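Local coordinates for Es1 family protein (Ehrlichia chaffeensis, PDB 3L3B) that is of unconfirmed function but belongs to the DJ-1/PfpI family, carries an amidotransferase-like domain and may act in isoprenoid biosynthesis, at residues N57-A62 with V105-M110. Sequence-based numbering, arbitrary orientation.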
loop_
_atom_site.group_PDB
_atom_site.type_symbol
_atom_site.label_atom_id
_atom_site.label_comp_id
_atom_site.label_asym_id
_atom_site.label_seq_id
_atom_site.Cartn_x
_atom_site.Cartn_y
_atom_site.Cartn_z
ATOM N N ASN B 57 -9.285 11.493 -10.804
ATOM C CA ASN B 57 -9.088 10.141 -11.327
ATOM C C ASN B 57 -7.595 9.981 -11.607
ATOM O O ASN B 57 -6.874 10.985 -11.842
ATOM C CB ASN B 57 -9.939 9.954 -12.601
ATOM C CG ASN B 57 -11.465 9.725 -12.290
ATOM O OD1 ASN B 57 -11.872 9.576 -11.133
ATOM N ND2 ASN B 57 -12.290 9.702 -13.332
ATOM N N PHE B 58 -7.087 8.764 -11.602
ATOM C CA PHE B 58 -5.677 8.622 -11.900
ATOM C C PHE B 58 -5.346 7.392 -12.692
ATOM O O PHE B 58 -6.137 6.436 -12.774
ATOM C CB PHE B 58 -4.849 8.638 -10.601
ATOM C CG PHE B 58 -5.249 7.552 -9.606
ATOM C CD1 PHE B 58 -4.773 6.279 -9.728
ATOM C CD2 PHE B 58 -6.089 7.837 -8.553
ATOM C CE1 PHE B 58 -5.160 5.282 -8.827
ATOM C CE2 PHE B 58 -6.459 6.858 -7.648
ATOM C CZ PHE B 58 -5.991 5.584 -7.805
ATOM N N LYS B 59 -4.139 7.423 -13.256
ATOM C CA LYS B 59 -3.575 6.302 -14.012
ATOM C C LYS B 59 -2.126 6.128 -13.649
ATOM O O LYS B 59 -1.331 7.079 -13.612
ATOM C CB LYS B 59 -3.674 6.534 -15.532
ATOM C CG LYS B 59 -4.937 6.059 -16.178
ATOM C CD LYS B 59 -4.949 6.405 -17.671
ATOM C CE LYS B 59 -6.133 5.838 -18.406
ATOM N NZ LYS B 59 -5.859 5.908 -19.858
ATOM N N CYS B 60 -1.764 4.882 -13.451
ATOM C CA CYS B 60 -0.455 4.543 -13.022
ATOM C C CYS B 60 0.362 4.160 -14.238
ATOM O O CYS B 60 -0.125 3.425 -15.110
ATOM C CB CYS B 60 -0.477 3.393 -12.043
ATOM S SG CYS B 60 -1.161 3.789 -10.350
ATOM N N PHE B 61 1.636 4.556 -14.201
ATOM C CA PHE B 61 2.599 4.287 -15.260
ATOM C C PHE B 61 3.890 3.817 -14.674
ATOM O O PHE B 61 4.251 4.221 -13.601
ATOM C CB PHE B 61 2.896 5.587 -16.027
ATOM C CG PHE B 61 1.742 6.107 -16.744
ATOM C CD1 PHE B 61 1.437 5.631 -18.018
ATOM C CD2 PHE B 61 0.928 7.076 -16.159
ATOM C CE1 PHE B 61 0.355 6.129 -18.698
ATOM C CE2 PHE B 61 -0.178 7.550 -16.820
ATOM C CZ PHE B 61 -0.469 7.070 -18.102
ATOM N N ALA B 62 4.578 2.945 -15.383
ATOM C CA ALA B 62 5.905 2.519 -15.003
ATOM C C ALA B 62 6.685 2.056 -16.256
ATOM O O ALA B 62 6.093 1.630 -17.247
ATOM C CB ALA B 62 5.837 1.370 -14.015
ATOM N N VAL B 105 0.488 13.117 -22.155
ATOM C CA VAL B 105 0.505 14.088 -21.055
ATOM C C VAL B 105 -0.692 15.042 -21.129
ATOM O O VAL B 105 -1.230 15.460 -20.088
ATOM C CB VAL B 105 1.861 14.836 -21.018
ATOM C CG1 VAL B 105 1.847 16.043 -20.037
ATOM C CG2 VAL B 105 2.978 13.840 -20.672
ATOM N N GLU B 106 -1.148 15.316 -22.362
ATOM C CA GLU B 106 -2.359 16.113 -22.599
ATOM C C GLU B 106 -3.616 15.524 -21.928
ATOM O O GLU B 106 -4.566 16.246 -21.646
ATOM C CB GLU B 106 -2.599 16.299 -24.108
ATOM N N GLU B 107 -3.622 14.227 -21.625
ATOM C CA GLU B 107 -4.784 13.608 -20.953
ATOM C C GLU B 107 -4.825 13.870 -19.455
ATOM O O GLU B 107 -5.810 13.512 -18.807
ATOM C CB GLU B 107 -4.852 12.096 -21.228
ATOM C CG GLU B 107 -5.053 11.756 -22.714
ATOM C CD GLU B 107 -5.063 10.244 -23.018
ATOM O OE1 GLU B 107 -5.009 9.899 -24.217
ATOM O OE2 GLU B 107 -5.118 9.414 -22.080
ATOM N N PHE B 108 -3.762 14.460 -18.904
ATOM C CA PHE B 108 -3.647 14.708 -17.470
ATOM C C PHE B 108 -3.477 16.190 -17.143
ATOM O O PHE B 108 -2.996 16.955 -17.963
ATOM C CB PHE B 108 -2.476 13.892 -16.864
ATOM C CG PHE B 108 -2.561 12.433 -17.135
ATOM C CD1 PHE B 108 -3.373 11.634 -16.374
ATOM C CD2 PHE B 108 -1.872 11.873 -18.202
ATOM C CE1 PHE B 108 -3.479 10.273 -16.632
ATOM C CE2 PHE B 108 -1.979 10.553 -18.498
ATOM C CZ PHE B 108 -2.790 9.725 -17.702
ATOM N N ASP B 109 -3.874 16.544 -15.920
ATOM C CA ASP B 109 -3.667 17.860 -15.327
ATOM C C ASP B 109 -2.420 17.987 -14.438
ATOM O O ASP B 109 -1.949 19.104 -14.194
ATOM C CB ASP B 109 -4.869 18.201 -14.455
ATOM C CG ASP B 109 -6.137 18.146 -15.208
ATOM O OD1 ASP B 109 -6.384 19.055 -15.996
ATOM O OD2 ASP B 109 -6.882 17.186 -15.033
ATOM N N MET B 110 -1.911 16.852 -13.945
ATOM C CA MET B 110 -0.844 16.819 -12.958
ATOM C C MET B 110 -0.179 15.424 -12.942
ATOM O O MET B 110 -0.711 14.477 -13.513
ATOM C CB MET B 110 -1.397 17.148 -11.560
ATOM C CG MET B 110 -2.531 16.179 -11.025
ATOM S SD MET B 110 -3.161 16.564 -9.331
ATOM C CE MET B 110 -2.018 15.625 -8.339
#
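The loop leading into strand 110-113 packs against one face of the central, mainly parallel sheet of this DJ-1/PfpI fold. Phe108 from that loop reaches over to Lys59 and Phe61 of strand 56-62. The two phenylalanine side chains approach from opposite directions. Phe108 CZ meets the Phe61 ring at its edge, in plane, and points at the CE2-CZ bond of Phe61, 3.5 Å from each atom. Seen from the Phe108 ring, Phe61 CE2 comes in obliquely. The ring planes are turned 87° to each other, with centroids 5.6 Å apart. Lys59 crosses Phe108 at about a right angle. Its CB sits at the edge of the Phe108 ring, 3.9 Å from CE1. Lys59 CG stands anti to the carbonyl carbon (chi1 -89°), and beyond it the chain is extended, so that CD passes 4.0 Å from Phe108 CZ. This course carries the amine past the ring toward Glu107. Lys59 NZ and Glu107 OE2 remain 4.2 Å apart, too far for a salt bridge, though the opposite charges probably attract weakly.

Strand 24-29 runs between strands 56-62 and 110-113 in the sheet, so the contact spans this intervening strand. Phe61 also packs on Ala27 of that strand and on Ile100 and Ile103, which puts the aromatic pair in a buried apolar patch. In the loop, Glu107 CB lies over one face of the Phe108 ring near its rim, 4.2 Å above the plane. The short 3-10 turn 105-107 is closed by a bond from Phe108 N to Val105 O, 3.0 Å long. Lys152 NZ is hydrogen-bonded to the carbonyl oxygens of Val105 and Phe108.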